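Local coordinates for putative uncharacterized protein (Chaetomium thermophilum, PDB 4XRI), which probably serves as a HEAT-repeat nuclear import receptor of the importin beta family, carrying protein cargo and binding a small GTPase, at residues A[109-122]-A[154-166]. The protein carries 2 engineered substitutions. Sequence-based numbering, arbitrary orientation.
Sequences LASPNSKAGQAAAQ and HQKQASLTAIGFI. Engineered in segment 109-122: P112 (natural residue Ser). With SO4 (sulfate ion), chain I; SO4 (sulfate ion), chain C.
With CG anti to its carbonyl carbon (chi1 -84°), H154 lays its imidazole against the turn before helix 114-131, where P112, an engineered residue, sets CA 3.9 Å from the ring centroid, a CH-pi contact over one face. Q157 OE1 lies over the centre of the opposite face, so the ring is sandwiched. At the ring edge, H154 NE2 donates to O1 of the chain I sulfate at 2.9 Å (142° at the hydrogen), and S114 OG lies 3.0 Å from the same O1. Replacing H154 with alanine is likely to open a gap beside P112 CA and cost this sulfate the bond from NE2. Farther along, the helix axes, inclined at 29°, approach to 8.6 Å, consistent with the small A121, A158 and A162 between them; A121 inserts as a knob among A158, T161, A162 and F165, its CB 3.9 Å from A162 CB. F165 presents its edge to Q118 NE2, the amide steeply inclined to the ring. The bond from Q122 NE2 to Q118 OE1 (2.8 Å), in both amide planes, probably helps hold Q118 there. L109 CD2 packs on A158 CB at 3.8 Å, joining the turn to helix 153-168. The H154 and S114 end can thus hold an anion, here probably from the crystallisation liquor.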
ATOM      1  N   LEU A 109     -12.672  33.403 -18.223  1.00 37.39           N
ATOM      2  CA  LEU A 109     -11.509  33.585 -17.355  1.00 38.34           C
ATOM      3  C   LEU A 109     -11.480  34.976 -16.722  1.00 38.89           C
ATOM      4  O   LEU A 109     -10.932  35.163 -15.635  1.00 37.63           O
ATOM      5  CB  LEU A 109     -10.211  33.358 -18.131  1.00 38.79           C
ATOM      6  CG  LEU A 109      -9.890  31.957 -18.652  1.00 36.36           C
ATOM      7  CD1 LEU A 109      -8.519  31.962 -19.312  1.00 33.78           C
ATOM      8  CD2 LEU A 109      -9.947  30.928 -17.532  1.00 38.78           C
ATOM      9  N   ALA A 110     -12.073  35.945 -17.411  1.00 36.61           N
ATOM     10  CA  ALA A 110     -12.042  37.335 -16.973  1.00 36.88           C
ATOM     11  C   ALA A 110     -13.130  37.646 -15.946  1.00 40.35           C
ATOM     12  O   ALA A 110     -13.148  38.732 -15.365  1.00 40.91           O
ATOM     13  CB  ALA A 110     -12.175  38.262 -18.172  1.00 40.24           C
ATOM     14  N   SER A 111     -14.034  36.694 -15.731  1.00 39.79           N
ATOM     15  CA  SER A 111     -15.154  36.882 -14.812  1.00 35.81           C
ATOM     16  C   SER A 111     -14.698  37.217 -13.396  1.00 41.21           C
ATOM     17  O   SER A 111     -13.788  36.582 -12.870  1.00 40.07           O
ATOM     18  CB  SER A 111     -16.034  35.629 -14.782  1.00 37.96           C
ATOM     19  OG  SER A 111     -17.088  35.778 -13.845  1.00 42.21           O
ATOM     20  N   PRO A 112     -15.336  38.223 -12.776  1.00 38.71           N
ATOM     21  CA  PRO A 112     -15.053  38.590 -11.385  1.00 40.31           C
ATOM     22  C   PRO A 112     -15.523  37.518 -10.406  1.00 43.83           C
ATOM     23  O   PRO A 112     -15.161  37.557  -9.231  1.00 44.60           O
ATOM     24  CB  PRO A 112     -15.836  39.895 -11.197  1.00 43.91           C
ATOM     25  CG  PRO A 112     -16.924  39.823 -12.198  1.00 45.09           C
ATOM     26  CD  PRO A 112     -16.337  39.112 -13.386  1.00 35.48           C
ATOM     27  N   ASN A 113     -16.320  36.568 -10.888  1.00 41.44           N
ATOM     28  CA  ASN A 113     -16.719  35.428 -10.075  1.00 44.48           C
ATOM     29  C   ASN A 113     -15.641  34.348 -10.094  1.00 42.56           C
ATOM     30  O   ASN A 113     -15.379  33.734 -11.128  1.00 40.32           O
ATOM     31  CB  ASN A 113     -18.051  34.856 -10.555  1.00 46.30           C
ATOM     32  CG  ASN A 113     -18.597  33.791  -9.625  1.00 50.98           C
ATOM     33  OD1 ASN A 113     -18.357  32.599  -9.819  1.00 42.88           O
ATOM     34  ND2 ASN A 113     -19.333  34.218  -8.603  1.00 44.88           N
ATOM     35  N   SER A 114     -15.022  34.127  -8.939  1.00 42.28           N
ATOM     36  CA  SER A 114     -13.879  33.227  -8.825  1.00 43.31           C
ATOM     37  C   SER A 114     -14.213  31.783  -9.187  1.00 39.99           C
ATOM     38  O   SER A 114     -13.410  31.093  -9.815  1.00 42.22           O
ATOM     39  CB  SER A 114     -13.309  33.278  -7.405  1.00 42.01           C
ATOM     40  OG  SER A 114     -12.687  34.525  -7.158  1.00 52.81           O
ATOM     41  N   LYS A 115     -15.395  31.327  -8.787  1.00 40.19           N
ATOM     42  CA  LYS A 115     -15.796  29.948  -9.040  1.00 45.27           C
ATOM     43  C   LYS A 115     -15.997  29.678 -10.529  1.00 50.16           C
ATOM     44  O   LYS A 115     -15.618  28.617 -11.030  1.00 46.59           O
ATOM     45  CB  LYS A 115     -17.068  29.616  -8.261  1.00 48.31           C
ATOM     46  CG  LYS A 115     -16.864  29.617  -6.754  1.00 55.38           C
ATOM     47  CD  LYS A 115     -18.145  29.304  -6.005  1.00 57.54           C
ATOM     48  CE  LYS A 115     -17.908  29.317  -4.501  1.00 61.08           C
ATOM     49  NZ  LYS A 115     -19.167  29.112  -3.736  1.00 57.61           N
ATOM     50  N   ALA A 116     -16.585  30.642 -11.230  1.00 42.42           N
ATOM     51  CA  ALA A 116     -16.772  30.532 -12.670  1.00 42.29           C
ATOM     52  C   ALA A 116     -15.423  30.547 -13.379  1.00 43.23           C
ATOM     53  O   ALA A 116     -15.187  29.768 -14.303  1.00 41.54           O
ATOM     54  CB  ALA A 116     -17.655  31.658 -13.182  1.00 38.28           C
ATOM     55  N   GLY A 117     -14.541  31.436 -12.933  1.00 40.18           N
ATOM     56  CA  GLY A 117     -13.211  31.546 -13.502  1.00 36.48           C
ATOM     57  C   GLY A 117     -12.411  30.270 -13.340  1.00 43.34           C
ATOM     58  O   GLY A 117     -11.750  29.817 -14.273  1.00 38.59           O
ATOM     59  N   GLN A 118     -12.476  29.688 -12.146  1.00 41.16           N
ATOM     60  CA  GLN A 118     -11.784  28.434 -11.860  1.00 41.93           C
ATOM     61  C   GLN A 118     -12.310  27.319 -12.750  1.00 36.93           C
ATOM     62  O   GLN A 118     -11.536  26.555 -13.328  1.00 48.60           O
ATOM     63  CB  GLN A 118     -11.946  28.047 -10.387  1.00 41.54           C
ATOM     64  CG  GLN A 118     -10.935  27.030  -9.883  1.00 48.75           C
ATOM     65  CD  GLN A 118     -11.321  25.597 -10.200  1.00 58.14           C
ATOM     66  OE1 GLN A 118     -12.464  25.312 -10.561  1.00 59.39           O
ATOM     67  NE2 GLN A 118     -10.362  24.686 -10.066  1.00 54.09           N
ATOM     68  N   ALA A 119     -13.634  27.233 -12.847  1.00 36.34           N
ATOM     69  CA  ALA A 119     -14.289  26.213 -13.662  1.00 40.14           C
ATOM     70  C   ALA A 119     -13.886  26.339 -15.126  1.00 52.24           C
ATOM     71  O   ALA A 119     -13.637  25.337 -15.798  1.00 44.79           O
ATOM     72  CB  ALA A 119     -15.797  26.311 -13.520  1.00 41.58           C
ATOM     73  N   ALA A 120     -13.813  27.576 -15.610  1.00 42.69           N
ATOM     74  CA  ALA A 120     -13.401  27.841 -16.983  1.00 44.28           C
ATOM     75  C   ALA A 120     -11.962  27.384 -17.213  1.00 33.84           C
ATOM     76  O   ALA A 120     -11.619  26.893 -18.290  1.00 41.64           O
ATOM     77  CB  ALA A 120     -13.548  29.317 -17.306  1.00 42.11           C
ATOM     78  N   ALA A 121     -11.125  27.552 -16.193  1.00 37.55           N
ATOM     79  CA  ALA A 121      -9.735  27.106 -16.260  1.00 39.02           C
ATOM     80  C   ALA A 121      -9.661  25.593 -16.424  1.00 38.73           C
ATOM     81  O   ALA A 121      -8.830  25.079 -17.174  1.00 36.29           O
ATOM     82  CB  ALA A 121      -8.970  27.545 -15.020  1.00 34.90           C
ATOM     83  N   GLN A 122     -10.542  24.887 -15.720  1.00 34.37           N
ATOM     84  CA  GLN A 122     -10.634  23.435 -15.839  1.00 45.56           C
ATOM     85  C   GLN A 122     -11.050  23.024 -17.248  1.00 46.07           C
ATOM     86  O   GLN A 122     -10.472  22.109 -17.834  1.00 41.76           O
ATOM     87  CB  GLN A 122     -11.625  22.865 -14.820  1.00 41.88           C
ATOM     88  CG  GLN A 122     -11.139  22.909 -13.385  1.00 50.11           C
ATOM     89  CD  GLN A 122     -11.993  22.059 -12.461  1.00 55.12           C
ATOM     90  OE1 GLN A 122     -12.157  20.857 -12.678  1.00 60.67           O
ATOM     91  NE2 GLN A 122     -12.560  22.685 -11.436  1.00 54.54           N
ATOM     92  N   HIS A 154      -8.834  39.073 -11.818  1.00 39.53           N
ATOM     93  CA  HIS A 154      -9.406  37.739 -11.966  1.00 39.02           C
ATOM     94  C   HIS A 154      -8.982  37.048 -13.257  1.00 43.67           C
ATOM     95  O   HIS A 154      -8.783  35.832 -13.264  1.00 41.17           O
ATOM     96  CB  HIS A 154     -10.932  37.798 -11.882  1.00 38.02           C
ATOM     97  CG  HIS A 154     -11.456  37.792 -10.482  1.00 44.42           C
ATOM     98  ND1 HIS A 154     -11.432  38.911  -9.669  1.00 41.84           N
ATOM     99  CD2 HIS A 154     -12.006  36.806  -9.735  1.00 47.48           C
ATOM    100  CE1 HIS A 154     -11.947  38.612  -8.495  1.00 43.26           C
ATOM    101  NE2 HIS A 154     -12.306  37.337  -8.506  1.00 46.83           N
ATOM    102  N   GLN A 155      -8.835  37.805 -14.342  1.00 36.95           N
ATOM    103  CA  GLN A 155      -8.348  37.207 -15.578  1.00 38.77           C
ATOM    104  C   GLN A 155      -6.929  36.691 -15.371  1.00 35.21           C
ATOM    105  O   GLN A 155      -6.564  35.644 -15.900  1.00 37.11           O
ATOM    106  CB  GLN A 155      -8.381  38.195 -16.748  1.00 38.32           C
ATOM    107  CG  GLN A 155      -7.875  37.562 -18.044  1.00 47.81           C
ATOM    108  CD  GLN A 155      -8.068  38.433 -19.267  1.00 57.40           C
ATOM    109  OE1 GLN A 155      -7.678  39.601 -19.288  1.00 63.22           O
ATOM    110  NE2 GLN A 155      -8.672  37.862 -20.302  1.00 55.35           N
ATOM    111  N   LYS A 156      -6.136  37.430 -14.602  1.00 39.54           N
ATOM    112  CA  LYS A 156      -4.788  36.992 -14.257  1.00 46.62           C
ATOM    113  C   LYS A 156      -4.822  35.708 -13.436  1.00 40.82           C
ATOM    114  O   LYS A 156      -4.175  34.723 -13.787  1.00 42.44           O
ATOM    115  CB  LYS A 156      -4.043  38.081 -13.484  1.00 42.72           C
ATOM    116  CG  LYS A 156      -3.405  39.147 -14.349  1.00 50.98           C
ATOM    117  CD  LYS A 156      -2.472  40.018 -13.521  1.00 49.08           C
ATOM    118  CE  LYS A 156      -1.669  40.966 -14.392  1.00 54.99           C
ATOM    119  NZ  LYS A 156      -0.574  41.623 -13.625  1.00 64.41           N
ATOM    120  N   GLN A 157      -5.580  35.739 -12.342  1.00 39.64           N
ATOM    121  CA  GLN A 157      -5.747  34.586 -11.461  1.00 41.17           C
ATOM    122  C   GLN A 157      -6.107  33.320 -12.226  1.00 44.63           C
ATOM    123  O   GLN A 157      -5.426  32.298 -12.116  1.00 39.23           O
ATOM    124  CB  GLN A 157      -6.837  34.857 -10.422  1.00 34.99           C
ATOM    125  CG  GLN A 157      -6.533  35.919  -9.389  1.00 47.69           C
ATOM    126  CD  GLN A 157      -7.698  36.123  -8.436  1.00 56.39           C
ATOM    127  OE1 GLN A 157      -8.452  37.085  -8.557  1.00 60.95           O
ATOM    128  NE2 GLN A 157      -7.857  35.203  -7.490  1.00 61.16           N
ATOM    129  N   ALA A 158      -7.185  33.406 -12.999  1.00 37.98           N
ATOM    130  CA  ALA A 158      -7.755  32.255 -13.689  1.00 38.24           C
ATOM    131  C   ALA A 158      -6.852  31.745 -14.805  1.00 37.33           C
ATOM    132  O   ALA A 158      -6.788  30.542 -15.059  1.00 37.82           O
ATOM    133  CB  ALA A 158      -9.131  32.608 -14.244  1.00 36.39           C
ATOM    134  N   SER A 159      -6.157  32.660 -15.472  1.00 34.15           N
ATOM    135  CA  SER A 159      -5.264  32.283 -16.561  1.00 35.31           C
ATOM    136  C   SER A 159      -4.007  31.619 -16.018  1.00 37.61           C
ATOM    137  O   SER A 159      -3.485  30.680 -16.615  1.00 35.61           O
ATOM    138  CB  SER A 159      -4.898  33.499 -17.410  1.00 40.90           C
ATOM    139  OG  SER A 159      -6.064  34.082 -17.961  1.00 37.15           O
ATOM    140  N   LEU A 160      -3.527  32.117 -14.884  1.00 36.47           N
ATOM    141  CA  LEU A 160      -2.423  31.475 -14.181  1.00 43.43           C
ATOM    142  C   LEU A 160      -2.826  30.067 -13.771  1.00 37.94           C
ATOM    143  O   LEU A 160      -2.056  29.119 -13.907  1.00 41.07           O
ATOM    144  CB  LEU A 160      -2.014  32.294 -12.954  1.00 39.29           C
ATOM    145  CG  LEU A 160      -1.205  33.557 -13.240  1.00 41.25           C
ATOM    146  CD1 LEU A 160      -1.148  34.442 -12.007  1.00 39.12           C
ATOM    147  CD2 LEU A 160       0.195  33.183 -13.702  1.00 44.09           C
ATOM    148  N   THR A 161      -4.055  29.948 -13.280  1.00 36.34           N
ATOM    149  CA  THR A 161      -4.610  28.670 -12.858  1.00 37.95           C
ATOM    150  C   THR A 161      -4.727  27.698 -14.032  1.00 43.17           C
ATOM    151  O   THR A 161      -4.440  26.506 -13.898  1.00 43.54           O
ATOM    152  CB  THR A 161      -5.994  28.867 -12.208  1.00 33.88           C
ATOM    153  OG1 THR A 161      -5.861  29.675 -11.032  1.00 41.57           O
ATOM    154  CG2 THR A 161      -6.601  27.537 -11.822  1.00 33.03           C
ATOM    155  N   ALA A 162      -5.137  28.220 -15.185  1.00 38.02           N
ATOM    156  CA  ALA A 162      -5.274  27.410 -16.391  1.00 38.36           C
ATOM    157  C   ALA A 162      -3.912  26.939 -16.887  1.00 35.56           C
ATOM    158  O   ALA A 162      -3.750  25.786 -17.289  1.00 40.18           O
ATOM    159  CB  ALA A 162      -5.995  28.194 -17.481  1.00 37.65           C
ATOM    160  N   ILE A 163      -2.937  27.842 -16.849  1.00 37.11           N
ATOM    161  CA  ILE A 163      -1.562  27.522 -17.212  1.00 35.86           C
ATOM    162  C   ILE A 163      -1.016  26.392 -16.341  1.00 36.98           C
ATOM    163  O   ILE A 163      -0.381  25.458 -16.836  1.00 36.98           O
ATOM    164  CB  ILE A 163      -0.652  28.763 -17.089  1.00 41.04           C
ATOM    165  CG1 ILE A 163      -0.926  29.738 -18.239  1.00 38.10           C
ATOM    166  CG2 ILE A 163       0.812  28.360 -17.075  1.00 47.30           C
ATOM    167  CD1 ILE A 163      -0.222  31.072 -18.085  1.00 38.32           C
ATOM    168  N   GLY A 164      -1.283  26.478 -15.043  1.00 34.74           N
ATOM    169  CA  GLY A 164      -0.848  25.465 -14.099  1.00 44.29           C
ATOM    170  C   GLY A 164      -1.483  24.113 -14.367  1.00 44.98           C
ATOM    171  O   GLY A 164      -0.813  23.083 -14.319  1.00 41.32           O
ATOM    172  N   PHE A 165      -2.783  24.126 -14.652  1.00 40.56           N
ATOM    173  CA  PHE A 165      -3.529  22.909 -14.972  1.00 41.74           C
ATOM    174  C   PHE A 165      -2.952  22.209 -16.193  1.00 38.11           C
ATOM    175  O   PHE A 165      -2.809  20.986 -16.217  1.00 46.69           O
ATOM    176  CB  PHE A 165      -5.009  23.228 -15.219  1.00 40.58           C
ATOM    177  CG  PHE A 165      -5.776  23.575 -13.976  1.00 47.88           C
ATOM    178  CD1 PHE A 165      -5.205  23.426 -12.724  1.00 51.59           C
ATOM    179  CD2 PHE A 165      -7.079  24.036 -14.061  1.00 37.77           C
ATOM    180  CE1 PHE A 165      -5.913  23.739 -11.583  1.00 51.14           C
ATOM    181  CE2 PHE A 165      -7.796  24.346 -12.923  1.00 42.78           C
ATOM    182  CZ  PHE A 165      -7.211  24.197 -11.680  1.00 51.35           C
ATOM    183  N   ILE A 166      -2.623  23.001 -17.207  1.00 39.74           N
ATOM    184  CA  ILE A 166      -2.081  22.487 -18.455  1.00 38.07           C
ATOM    185  C   ILE A 166      -0.663  21.946 -18.268  1.00 43.37           C
ATOM    186  O   ILE A 166      -0.331  20.867 -18.761  1.00 41.86           O
ATOM    187  CB  ILE A 166      -2.086  23.578 -19.542  1.00 36.49           C
ATOM    188  CG1 ILE A 166      -3.525  23.897 -19.956  1.00 35.63           C
ATOM    189  CG2 ILE A 166      -1.274  23.145 -20.750  1.00 36.70           C
ATOM    190  CD1 ILE A 166      -3.654  25.105 -20.859  1.00 36.35           C
TER
HETATM  191  S   SO4 I 908     -13.430  37.332  -5.087  0.65 66.59           S
HETATM  192  O1  SO4 I 908     -14.187  37.021  -6.296  0.65 69.37           O
HETATM  193  O2  SO4 I 908     -13.762  36.363  -4.047  0.65 68.62           O
HETATM  194  O3  SO4 I 908     -11.999  37.267  -5.375  0.65 61.13           O
HETATM  195  O4  SO4 I 908     -13.771  38.677  -4.632  0.65 61.62           O
HETATM  196  S   SO4 C 902     -22.419  31.024  -4.515  0.83 60.09           S
HETATM  197  O1  SO4 C 902     -22.756  29.979  -3.554  0.83 63.30           O
HETATM  198  O2  SO4 C 902     -23.219  30.843  -5.722  0.83 44.02           O
HETATM  199  O3  SO4 C 902     -22.709  32.332  -3.936  0.83 63.47           O
HETATM  200  O4  SO4 C 902     -20.999  30.947  -4.843  0.83 58.43           O
HETATM  201  O   HOH W   1     -10.969  40.035 -14.819  1.00 38.62           O
HETATM  202  O   HOH W   2     -10.348  35.392  -5.430  1.00 61.55           O